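Long-range contacts in 3,6-diketocamphane 1,6-monooxygenase (Pseudomonas putida, PDB 4UWM), which catalyses the Baeyer-Villiger oxygenation of a diketocamphane to a lactone, using FMNH2 and molecular oxygen, in the breakdown of (-)-camphor: residues P11-G16 with A348-D353; K152-E157 with F188-G193; E215-P220 with R250-V255. One frame throughout, in Å; residues are numbered along the deposited sequence. Where two conformers were deposited one is given.

How the contacts relate
From the N terminus, the chain leaves the first barrel strand, 4-9, and at once enters contact 1 with residues 11-16; the partner, 348-353, comes only after the last strand, 343-347, so nearly the whole chain lies within this loop and both other contacts nest in it. Contact 2 follows, joining the end of helix 139-155 to the loop before strand 198-202. Contact 3 opens only once contact 2 has closed, and ties the successive parallel strands 219-223 and 254-261. None cross or touch: the centres of contacts 1 and 2 are about 36 Å apart, those of 2 and 3 about 22 Å apart, and contact 1 lies across the chain's centre from both.

Contact 1 of 3, residues P11-G16 with A348-D353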
loop_
_atom_site.group_PDB
_atom_site.type_symbol
_atom_site.label_atom_id
_atom_site.label_comp_id
_atom_site.label_asym_id
_atom_site.label_seq_id
_atom_site.Cartn_x
_atom_site.Cartn_y
_atom_site.Cartn_z
ATOM N N PRO A 11 3.639 -8.621 12.880
ATOM C CA PRO A 11 2.931 -9.600 13.701
ATOM C C PRO A 11 3.926 -10.615 14.269
ATOM O O PRO A 11 5.145 -10.427 14.129
ATOM C CB PRO A 11 2.031 -10.278 12.690
ATOM C CG PRO A 11 2.871 -10.293 11.455
ATOM C CD PRO A 11 3.592 -8.962 11.452
ATOM N N TYR A 12 3.425 -11.659 14.930
ATOM C CA TYR A 12 4.265 -12.820 15.240
ATOM C C TYR A 12 3.591 -14.061 14.644
ATOM O O TYR A 12 2.842 -14.768 15.333
ATOM C CB TYR A 12 4.465 -12.992 16.759
ATOM C CG TYR A 12 5.297 -11.888 17.393
ATOM C CD1 TYR A 12 6.659 -11.773 17.104
ATOM C CD2 TYR A 12 4.728 -10.967 18.274
ATOM C CE1 TYR A 12 7.428 -10.760 17.663
ATOM C CE2 TYR A 12 5.502 -9.949 18.840
ATOM C CZ TYR A 12 6.849 -9.865 18.532
ATOM O OH TYR A 12 7.651 -8.882 19.070
ATOM N N MET A 13 3.833 -14.282 13.363
ATOM C CA MET A 13 3.222 -15.383 12.626
ATOM C C MET A 13 4.177 -16.563 12.660
ATOM O O MET A 13 5.368 -16.398 12.381
ATOM C CB MET A 13 2.960 -15.014 11.156
ATOM C CG MET A 13 2.001 -13.857 10.877
ATOM S SD MET A 13 0.350 -14.051 11.610
ATOM C CE MET A 13 -0.337 -15.374 10.645
ATOM N N ARG A 14 3.660 -17.767 12.952
ATOM C CA ARG A 14 4.495 -18.983 12.938
ATOM C C ARG A 14 5.240 -19.131 11.625
ATOM O O ARG A 14 4.652 -18.964 10.549
ATOM C CB ARG A 14 3.658 -20.256 13.164
ATOM C CG ARG A 14 3.081 -20.425 14.551
ATOM C CD ARG A 14 2.747 -21.892 14.817
ATOM N NE ARG A 14 1.830 -22.452 13.825
ATOM C CZ ARG A 14 0.503 -22.323 13.862
ATOM N NH1 ARG A 14 -0.074 -21.643 14.842
ATOM N NH2 ARG A 14 -0.250 -22.866 12.905
ATOM N N PRO A 15 6.545 -19.461 11.679
ATOM C CA PRO A 15 7.262 -19.687 10.429
ATOM C C PRO A 15 6.553 -20.712 9.550
ATOM O O PRO A 15 6.071 -21.726 10.055
ATOM C CB PRO A 15 8.628 -20.205 10.903
ATOM C CG PRO A 15 8.820 -19.466 12.177
ATOM C CD PRO A 15 7.463 -19.493 12.830
ATOM N N GLY A 16 6.441 -20.412 8.259
ATOM C CA GLY A 16 5.638 -21.234 7.355
ATOM C C GLY A 16 4.284 -20.668 6.936
ATOM O O GLY A 16 3.722 -21.097 5.918
ATOM N N ALA A 348 -0.628 -8.911 19.572
ATOM C CA ALA A 348 -1.398 -9.934 18.874
ATOM C C ALA A 348 -0.517 -11.135 18.568
ATOM O O ALA A 348 0.636 -10.985 18.133
ATOM C CB ALA A 348 -2.028 -9.378 17.597
ATOM N N HIS A 349 -1.040 -12.334 18.824
ATOM C CA HIS A 349 -0.295 -13.547 18.501
ATOM C C HIS A 349 -0.993 -14.419 17.457
ATOM O O HIS A 349 -2.115 -14.142 17.075
ATOM C CB HIS A 349 0.045 -14.316 19.781
ATOM C CG HIS A 349 1.272 -13.796 20.442
ATOM N ND1 HIS A 349 2.535 -14.219 20.095
ATOM C CD2 HIS A 349 1.439 -12.810 21.351
ATOM C CE1 HIS A 349 3.428 -13.559 20.810
ATOM N NE2 HIS A 349 2.788 -12.709 21.590
ATOM N N ASP A 350 -0.319 -15.458 16.983
ATOM C CA ASP A 350 -0.837 -16.235 15.867
ATOM C C ASP A 350 -1.939 -17.212 16.316
ATOM O O ASP A 350 -1.667 -18.395 16.549
ATOM C CB ASP A 350 0.292 -16.982 15.152
ATOM C CG ASP A 350 -0.160 -17.632 13.857
ATOM O OD1 ASP A 350 -1.366 -17.722 13.608
ATOM O OD2 ASP A 350 0.706 -18.051 13.091
ATOM N N TYR A 351 -3.157 -16.684 16.401
ATOM C CA TYR A 351 -4.376 -17.432 16.711
ATOM C C TYR A 351 -5.261 -17.645 15.492
ATOM O O TYR A 351 -6.465 -17.947 15.606
ATOM C CB TYR A 351 -5.171 -16.683 17.769
ATOM C CG TYR A 351 -4.805 -17.056 19.176
ATOM C CD1 TYR A 351 -5.373 -18.182 19.794
ATOM C CD2 TYR A 351 -3.913 -16.280 19.908
ATOM C CE1 TYR A 351 -5.047 -18.520 21.103
ATOM C CE2 TYR A 351 -3.582 -16.609 21.214
ATOM C CZ TYR A 351 -4.160 -17.723 21.806
ATOM O OH TYR A 351 -3.816 -18.033 23.093
ATOM N N TYR A 352 -4.657 -17.508 14.320
ATOM C CA TYR A 352 -5.386 -17.586 13.071
ATOM C C TYR A 352 -6.148 -18.917 12.914
ATOM O O TYR A 352 -7.262 -18.911 12.390
ATOM C CB TYR A 352 -4.423 -17.436 11.907
ATOM C CG TYR A 352 -5.054 -17.438 10.533
ATOM C CD1 TYR A 352 -6.099 -16.571 10.208
ATOM C CD2 TYR A 352 -4.575 -18.289 9.544
ATOM C CE1 TYR A 352 -6.646 -16.550 8.933
ATOM C CE2 TYR A 352 -5.123 -18.279 8.274
ATOM C CZ TYR A 352 -6.139 -17.396 7.969
ATOM O OH TYR A 352 -6.657 -17.386 6.693
ATOM N N ASP A 353 -5.549 -20.027 13.360
ATOM C CA ASP A 353 -6.211 -21.370 13.239
ATOM C C ASP A 353 -7.432 -21.556 14.120
ATOM O O ASP A 353 -8.353 -22.296 13.759
ATOM C CB ASP A 353 -5.239 -22.516 13.505
ATOM C CG ASP A 353 -4.221 -22.691 12.402
ATOM O OD1 ASP A 353 -4.481 -22.249 11.268
ATOM O OD2 ASP A 353 -3.163 -23.302 12.657
HETATM O O HOH W 1 2.478 -15.860 17.673
HETATM O O HOH W 2 0.718 -12.530 15.214
HETATM O O HOH W 3 0.514 -20.033 16.872
HETATM O O HOH W 4 -3.139 -20.402 15.040
#
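D350 meets Y12, M13 and R14 in a buried loop-to-loop contact where the first and last strands of the barrel run out: residues 11-16 follow strand 4-9, residues 348-353 follow strand 343-347, and these strands are parallel neighbours. The first side-chain bond of D350 points toward 11-16, and chi1 (-171°) sets CG anti to the backbone N. D350 OD2 accepts R14 N at 3.0 Å through its anti lone pair, with an N-H...O angle of 164°. M13 bends at its second and third torsions and carries CE to 3.8 Å from D350 OD2. The other oxygen, OD1, forms a salt bridge with R17, so an alanine here would probably leave R14 N without its acceptor and R17 with D353 as its remaining carboxylate partner, and would take away the oxygens against which M13 CE rests. The R14 guanidinium lies over D350 OD2, its plane nearly parallel to the carboxylate, and aims instead at D353: in one of its two conformers, NH2 makes a 3.0 Å salt bridge to D353 OD2, in the guanidinium plane but from above the carboxylate plane. Water 3 links R14 NH1 to D350 O, each at 2.7 Å. Water 1 donates to Y12 O (2.6 Å), accepts from D350 N and bonds to H349 ND1, serving three polar atoms of the two loops. The Y12 and H349 rings are near parallel, planes at 17°, but slid apart. Y12 also meets the FMN-binding H10, and its side chain comes about 4 Å from FMN at the nearest atoms, which places the contact beside the flavin pocket. Around it, M13 packs on T22 and W25 of helix 19-35, R14 and H349 touch helix 276-291, and A348 lies against L7 and F9 of strand 4-9.

Contact 2 of 3, residues K152-E157 with F188-G193; sequences KIWKRE and FSPWGG
The tight half of this contact is W154 against P190, at the C-terminal end of helix 139-155. P190 CG sits over one face of the indole, 3.7 Å from the centroid of the five-membered ring and 13° off its normal, which meets the definition of a CH-pi contact. The adjoining CD comes closer to a single atom, 3.5 Å from W154 CD1, so two carbons of the proline ring rest on the pyrrole half of the tryptophan. The two side chains cross at about a right angle. The rotation of the indole is further fixed at its rim, where W154 NE1 bonds to A89 O of helix 85-98, and P196 packs on both W154 and P190. S189 CB packs against the backbone carbonyl of W154, 3.5 Å from its O.

The other half is looser and wetter. Water 5 donates to W154 O at 2.6 Å and to G193 O at 2.9 Å, and so joins two carbonyls that cannot bond each other. R156, the first residue past the helix, has positive phi; its first side-chain bond points toward the loop, yet the nearest approach is only CD to S189 CB, at 4.1 Å. Its polar end looks to other partners: NH2 bonds to A186 O, while water 6 accepts from F188 N at 2.8 Å and, weakly, from R156 NE. S189 OG bonds to D187 OD1 and also to a diethylene glycol molecule, probably from the crystallisation liquor, which P190 O holds too.

Away from the FMN-binding residues, the contact thus joins the helix end to the loop before strand 198-202 by apolar packing and bridging water. With no direct polar bond between the two segments, the direct contact is mainly the proline on the indole face, while the polar groups are met by water or neighbouring residues.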
loop_
_atom_site.group_PDB
_atom_site.type_symbol
_atom_site.label_atom_id
_atom_site.label_comp_id
_atom_site.label_asym_id
_atom_site.label_seq_id
_atom_site.Cartn_x
_atom_site.Cartn_y
_atom_site.Cartn_z
ATOM N N LYS A 152 6.573 19.340 5.075
ATOM C CA LYS A 152 6.421 20.413 4.068
ATOM C C LYS A 152 5.516 19.978 2.899
ATOM O O LYS A 152 4.715 20.774 2.380
ATOM C CB LYS A 152 7.790 20.928 3.618
ATOM C CG LYS A 152 8.595 21.555 4.752
ATOM C CD LYS A 152 10.040 21.810 4.336
ATOM C CE LYS A 152 10.160 23.098 3.517
ATOM N NZ LYS A 152 9.831 24.302 4.333
ATOM N N ILE A 153 5.587 18.705 2.514
ATOM C CA ILE A 153 4.674 18.209 1.492
ATOM C C ILE A 153 3.232 18.295 1.985
ATOM O O ILE A 153 2.359 18.720 1.235
ATOM C CB ILE A 153 5.046 16.799 1.005
ATOM C CG1 ILE A 153 6.241 16.902 0.060
ATOM C CG2 ILE A 153 3.873 16.133 0.273
ATOM C CD1 ILE A 153 7.207 15.758 0.190
ATOM N N TRP A 154 2.988 17.928 3.250
ATOM C CA TRP A 154 1.622 17.991 3.802
ATOM C C TRP A 154 1.062 19.414 3.838
ATOM O O TRP A 154 -0.159 19.602 3.733
ATOM C CB TRP A 154 1.530 17.384 5.214
ATOM C CG TRP A 154 1.824 15.902 5.257
ATOM C CD1 TRP A 154 1.491 14.960 4.308
ATOM C CD2 TRP A 154 2.502 15.194 6.302
ATOM N NE1 TRP A 154 1.920 13.712 4.707
ATOM C CE2 TRP A 154 2.556 13.820 5.913
ATOM C CE3 TRP A 154 3.083 15.579 7.517
ATOM C CZ2 TRP A 154 3.183 12.841 6.694
ATOM C CZ3 TRP A 154 3.701 14.602 8.312
ATOM C CH2 TRP A 154 3.747 13.242 7.890
ATOM N N LYS A 155 1.952 20.396 4.026
ATOM C CA LYS A 155 1.568 21.825 4.024
ATOM C C LYS A 155 1.182 22.366 2.643
ATOM O O LYS A 155 0.442 23.338 2.538
ATOM C CB LYS A 155 2.671 22.678 4.659
ATOM C CG LYS A 155 2.615 22.617 6.173
ATOM C CD LYS A 155 3.728 23.405 6.825
ATOM C CE LYS A 155 3.556 23.319 8.329
ATOM N NZ LYS A 155 4.874 23.242 9.002
ATOM N N ARG A 156 1.670 21.724 1.593
ATOM C CA ARG A 156 1.314 22.087 0.220
ATOM C C ARG A 156 1.716 23.539 -0.141
ATOM O O ARG A 156 0.987 24.223 -0.857
ATOM C CB ARG A 156 -0.177 21.832 -0.058
ATOM C CG ARG A 156 -0.528 20.343 -0.005
ATOM C CD ARG A 156 -1.991 20.080 -0.287
ATOM N NE ARG A 156 -2.335 20.103 -1.715
ATOM C CZ ARG A 156 -3.134 21.021 -2.266
ATOM N NH1 ARG A 156 -3.645 21.985 -1.521
ATOM N NH2 ARG A 156 -3.418 20.985 -3.548
ATOM N N GLU A 157 2.833 23.999 0.413
ATOM C CA GLU A 157 3.430 25.276 0.022
ATOM C C GLU A 157 4.676 24.976 -0.808
ATOM O O GLU A 157 5.475 24.109 -0.436
ATOM C CB GLU A 157 3.802 26.131 1.248
ATOM C CG GLU A 157 2.618 26.720 2.017
ATOM C CD GLU A 157 2.102 28.041 1.459
ATOM O OE1 GLU A 157 2.169 28.286 0.230
ATOM O OE2 GLU A 157 1.612 28.855 2.269
ATOM N N PHE A 188 -3.523 15.726 -1.547
ATOM C CA PHE A 188 -3.345 14.496 -0.750
ATOM C C PHE A 188 -2.831 14.781 0.664
ATOM O O PHE A 188 -2.046 14.006 1.209
ATOM C CB PHE A 188 -2.452 13.473 -1.485
ATOM C CG PHE A 188 -3.055 12.966 -2.760
ATOM C CD1 PHE A 188 -4.281 12.281 -2.747
ATOM C CD2 PHE A 188 -2.412 13.177 -3.991
ATOM C CE1 PHE A 188 -4.842 11.815 -3.928
ATOM C CE2 PHE A 188 -2.983 12.722 -5.170
ATOM C CZ PHE A 188 -4.197 12.033 -5.136
ATOM N N SER A 189 -3.219 15.936 1.235
ATOM C CA SER A 189 -2.814 16.290 2.593
ATOM C C SER A 189 -3.612 15.367 3.533
ATOM O O SER A 189 -4.691 14.932 3.164
ATOM C CB SER A 189 -3.095 17.784 2.923
ATOM O OG SER A 189 -4.476 18.065 2.839
ATOM N N PRO A 190 -3.083 15.089 4.744
ATOM C CA PRO A 190 -3.805 14.204 5.660
ATOM C C PRO A 190 -5.125 14.854 6.114
ATOM O O PRO A 190 -5.322 16.055 5.897
ATOM C CB PRO A 190 -2.839 14.018 6.822
ATOM C CG PRO A 190 -1.514 14.502 6.350
ATOM C CD PRO A 190 -1.816 15.554 5.321
ATOM N N TRP A 191 -6.007 14.068 6.725
ATOM C CA TRP A 191 -7.363 14.512 7.124
ATOM C C TRP A 191 -7.334 15.868 7.853
ATOM O O TRP A 191 -6.530 16.060 8.754
ATOM C CB TRP A 191 -7.988 13.463 8.032
ATOM C CG TRP A 191 -9.451 13.658 8.333
ATOM C CD1 TRP A 191 -10.002 13.983 9.553
ATOM C CD2 TRP A 191 -10.547 13.517 7.424
ATOM N NE1 TRP A 191 -11.368 14.053 9.447
ATOM C CE2 TRP A 191 -11.734 13.778 8.156
ATOM C CE3 TRP A 191 -10.649 13.206 6.058
ATOM C CZ2 TRP A 191 -13.008 13.716 7.573
ATOM C CZ3 TRP A 191 -11.922 13.154 5.471
ATOM C CH2 TRP A 191 -13.086 13.402 6.239
ATOM N N GLY A 192 -8.178 16.801 7.421
ATOM C CA GLY A 192 -8.204 18.166 7.981
ATOM C C GLY A 192 -7.066 19.067 7.511
ATOM O O GLY A 192 -6.900 20.177 8.011
ATOM N N GLY A 193 -6.260 18.584 6.569
ATOM C CA GLY A 193 -5.217 19.397 5.948
ATOM C C GLY A 193 -3.962 19.584 6.769
ATOM O O GLY A 193 -3.115 20.398 6.420
HETATM O O HOH W 5 -2.287 21.136 3.747
HETATM O O HOH W 6 -1.194 17.280 -1.886
#

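Contact 3 of 3, residues E215-P220 with R250-V255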
loop_
_atom_site.group_PDB
_atom_site.type_symbol
_atom_site.label_atom_id
_atom_site.label_comp_id
_atom_site.label_asym_id
_atom_site.label_seq_id
_atom_site.Cartn_x
_atom_site.Cartn_y
_atom_site.Cartn_z
ATOM N N GLU A 215 10.433 16.455 22.939
ATOM C CA GLU A 215 10.808 17.700 22.254
ATOM C C GLU A 215 9.776 18.122 21.214
ATOM O O GLU A 215 9.439 19.303 21.124
ATOM C CB GLU A 215 12.184 17.563 21.582
ATOM C CG GLU A 215 13.362 17.428 22.541
ATOM C CD GLU A 215 14.685 17.162 21.834
ATOM O OE1 GLU A 215 14.759 17.345 20.601
ATOM O OE2 GLU A 215 15.661 16.771 22.513
ATOM N N ARG A 216 9.276 17.152 20.434
ATOM C CA ARG A 216 8.401 17.444 19.292
ATOM C C ARG A 216 6.909 17.277 19.608
ATOM O O ARG A 216 6.060 17.490 18.753
ATOM C CB ARG A 216 8.782 16.587 18.075
ATOM C CG ARG A 216 10.218 16.729 17.589
ATOM C CD ARG A 216 10.425 17.966 16.729
ATOM N NE ARG A 216 11.787 18.035 16.192
ATOM C CZ ARG A 216 12.095 17.909 14.906
ATOM N NH1 ARG A 216 11.140 17.720 14.006
ATOM N NH2 ARG A 216 13.361 17.985 14.513
ATOM N N ASN A 217 6.592 16.902 20.838
ATOM C CA ASN A 217 5.214 16.689 21.239
ATOM C C ASN A 217 4.575 15.484 20.504
ATOM O O ASN A 217 3.365 15.457 20.257
ATOM C CB ASN A 217 4.380 17.963 21.032
ATOM C CG ASN A 217 3.143 17.991 21.899
ATOM O OD1 ASN A 217 3.120 17.412 22.982
ATOM N ND2 ASN A 217 2.109 18.669 21.430
ATOM N N PHE A 218 5.409 14.504 20.157
ATOM C CA PHE A 218 4.928 13.242 19.561
ATOM C C PHE A 218 4.298 12.325 20.616
ATOM O O PHE A 218 4.490 12.521 21.820
ATOM C CB PHE A 218 6.081 12.512 18.856
ATOM C CG PHE A 218 6.621 13.232 17.648
ATOM C CD1 PHE A 218 5.854 14.185 16.979
ATOM C CD2 PHE A 218 7.887 12.921 17.152
ATOM C CE1 PHE A 218 6.349 14.838 15.866
ATOM C CE2 PHE A 218 8.389 13.574 16.034
ATOM C CZ PHE A 218 7.616 14.522 15.384
ATOM N N LYS A 219 3.558 11.317 20.158
ATOM C CA LYS A 219 2.987 10.297 21.028
ATOM C C LYS A 219 4.064 9.274 21.399
ATOM O O LYS A 219 4.696 8.699 20.514
ATOM C CB LYS A 219 1.798 9.652 20.306
ATOM C CG LYS A 219 1.189 8.428 20.976
ATOM C CD LYS A 219 0.038 7.879 20.132
ATOM C CE LYS A 219 -0.614 6.665 20.768
ATOM N NZ LYS A 219 -1.376 7.042 21.998
ATOM N N PRO A 220 4.305 9.052 22.718
ATOM C CA PRO A 220 5.302 8.054 23.087
ATOM C C PRO A 220 4.698 6.625 23.154
ATOM O O PRO A 220 3.584 6.435 23.636
ATOM C CB PRO A 220 5.760 8.536 24.476
ATOM C CG PRO A 220 4.508 9.129 25.066
ATOM C CD PRO A 220 3.774 9.766 23.904
ATOM N N ARG A 250 -0.089 12.058 29.985
ATOM C CA ARG A 250 0.048 10.616 30.201
ATOM C C ARG A 250 -0.923 9.784 29.379
ATOM O O ARG A 250 -0.605 8.653 29.013
ATOM C CB ARG A 250 -0.112 10.255 31.680
ATOM C CG ARG A 250 1.151 10.407 32.508
ATOM C CD ARG A 250 0.933 9.883 33.917
ATOM N NE ARG A 250 1.964 10.352 34.837
ATOM C CZ ARG A 250 3.139 9.758 35.024
ATOM N NH1 ARG A 250 3.458 8.654 34.353
ATOM N NH2 ARG A 250 4.001 10.276 35.886
ATOM N N SER A 251 -2.103 10.335 29.094
ATOM C CA SER A 251 -3.126 9.587 28.361
ATOM C C SER A 251 -2.730 9.299 26.899
ATOM O O SER A 251 -3.348 8.480 26.239
ATOM C CB SER A 251 -4.475 10.287 28.438
ATOM O OG SER A 251 -4.432 11.529 27.766
ATOM N N ARG A 252 -1.698 9.977 26.411
ATOM C CA ARG A 252 -1.184 9.745 25.063
ATOM C C ARG A 252 -0.143 8.618 25.058
ATOM O O ARG A 252 0.161 8.048 24.005
ATOM C CB ARG A 252 -0.582 11.035 24.488
ATOM C CG ARG A 252 -1.580 12.170 24.289
ATOM C CD ARG A 252 -0.918 13.397 23.661
ATOM N NE ARG A 252 -0.375 13.141 22.315
ATOM C CZ ARG A 252 0.671 13.778 21.780
ATOM N NH1 ARG A 252 1.316 14.716 22.466
ATOM N NH2 ARG A 252 1.082 13.481 20.544
ATOM N N HIS A 253 0.400 8.299 26.235
ATOM C CA HIS A 253 1.376 7.225 26.375
ATOM C C HIS A 253 0.722 5.867 26.111
ATOM O O HIS A 253 -0.307 5.541 26.707
ATOM C CB HIS A 253 2.017 7.261 27.763
ATOM C CG HIS A 253 3.288 6.481 27.866
ATOM N ND1 HIS A 253 3.946 6.290 29.062
ATOM C CD2 HIS A 253 4.027 5.839 26.927
ATOM C CE1 HIS A 253 5.037 5.573 28.854
ATOM N NE2 HIS A 253 5.110 5.288 27.567
ATOM N N ALA A 254 1.297 5.107 25.176
ATOM C CA ALA A 254 0.840 3.745 24.888
ATOM C C ALA A 254 1.906 2.760 25.315
ATOM O O ALA A 254 3.096 2.968 25.064
ATOM C CB ALA A 254 0.503 3.583 23.402
ATOM N N VAL A 255 1.486 1.706 26.007
ATOM C CA VAL A 255 2.429 0.742 26.562
ATOM C C VAL A 255 2.006 -0.648 26.127
ATOM O O VAL A 255 0.867 -1.062 26.364
ATOM C CB VAL A 255 2.510 0.800 28.112
ATOM C CG1 VAL A 255 3.548 -0.206 28.626
ATOM C CG2 VAL A 255 2.883 2.197 28.577
#
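R252, K219 and P220 tie together the two strand starts of a beta-alpha-beta unit of the barrel, strand 219-223, helix 227-244 and strand 254-261. N217, with positive phi, ends helix 208-216 in a Schellman motif, and its carbonyl is gripped by R252: NH1 at 3.1 Å and NH2 at 3.0 Å both donate to N217 O, which lies in the guanidinium plane and is approached by both from one face of its own carbonyl plane. NH1 makes a weak second bond to N217 OD1, and NH2 has a stronger partner in the salt bridge to E197 OE2. Between the strands, A254 N donates to P220 O at 3.1 Å, nearly straight at 174°, and S222 continues the backbone pairing with A254. H253 CD2 lies 3.4 Å from P220 O, at the ring edge, and H253 NE2 is bonded to S222 OG; P220 CG lies 3.8 Å from the same CD2. The backbone carbonyl of R252 is met in its turn by K219, whose otherwise extended side chain bends at chi4 (70°) and brings NZ to 2.7 Å from R252 O, the nitrogen lying 33° out of the R252 carbonyl plane.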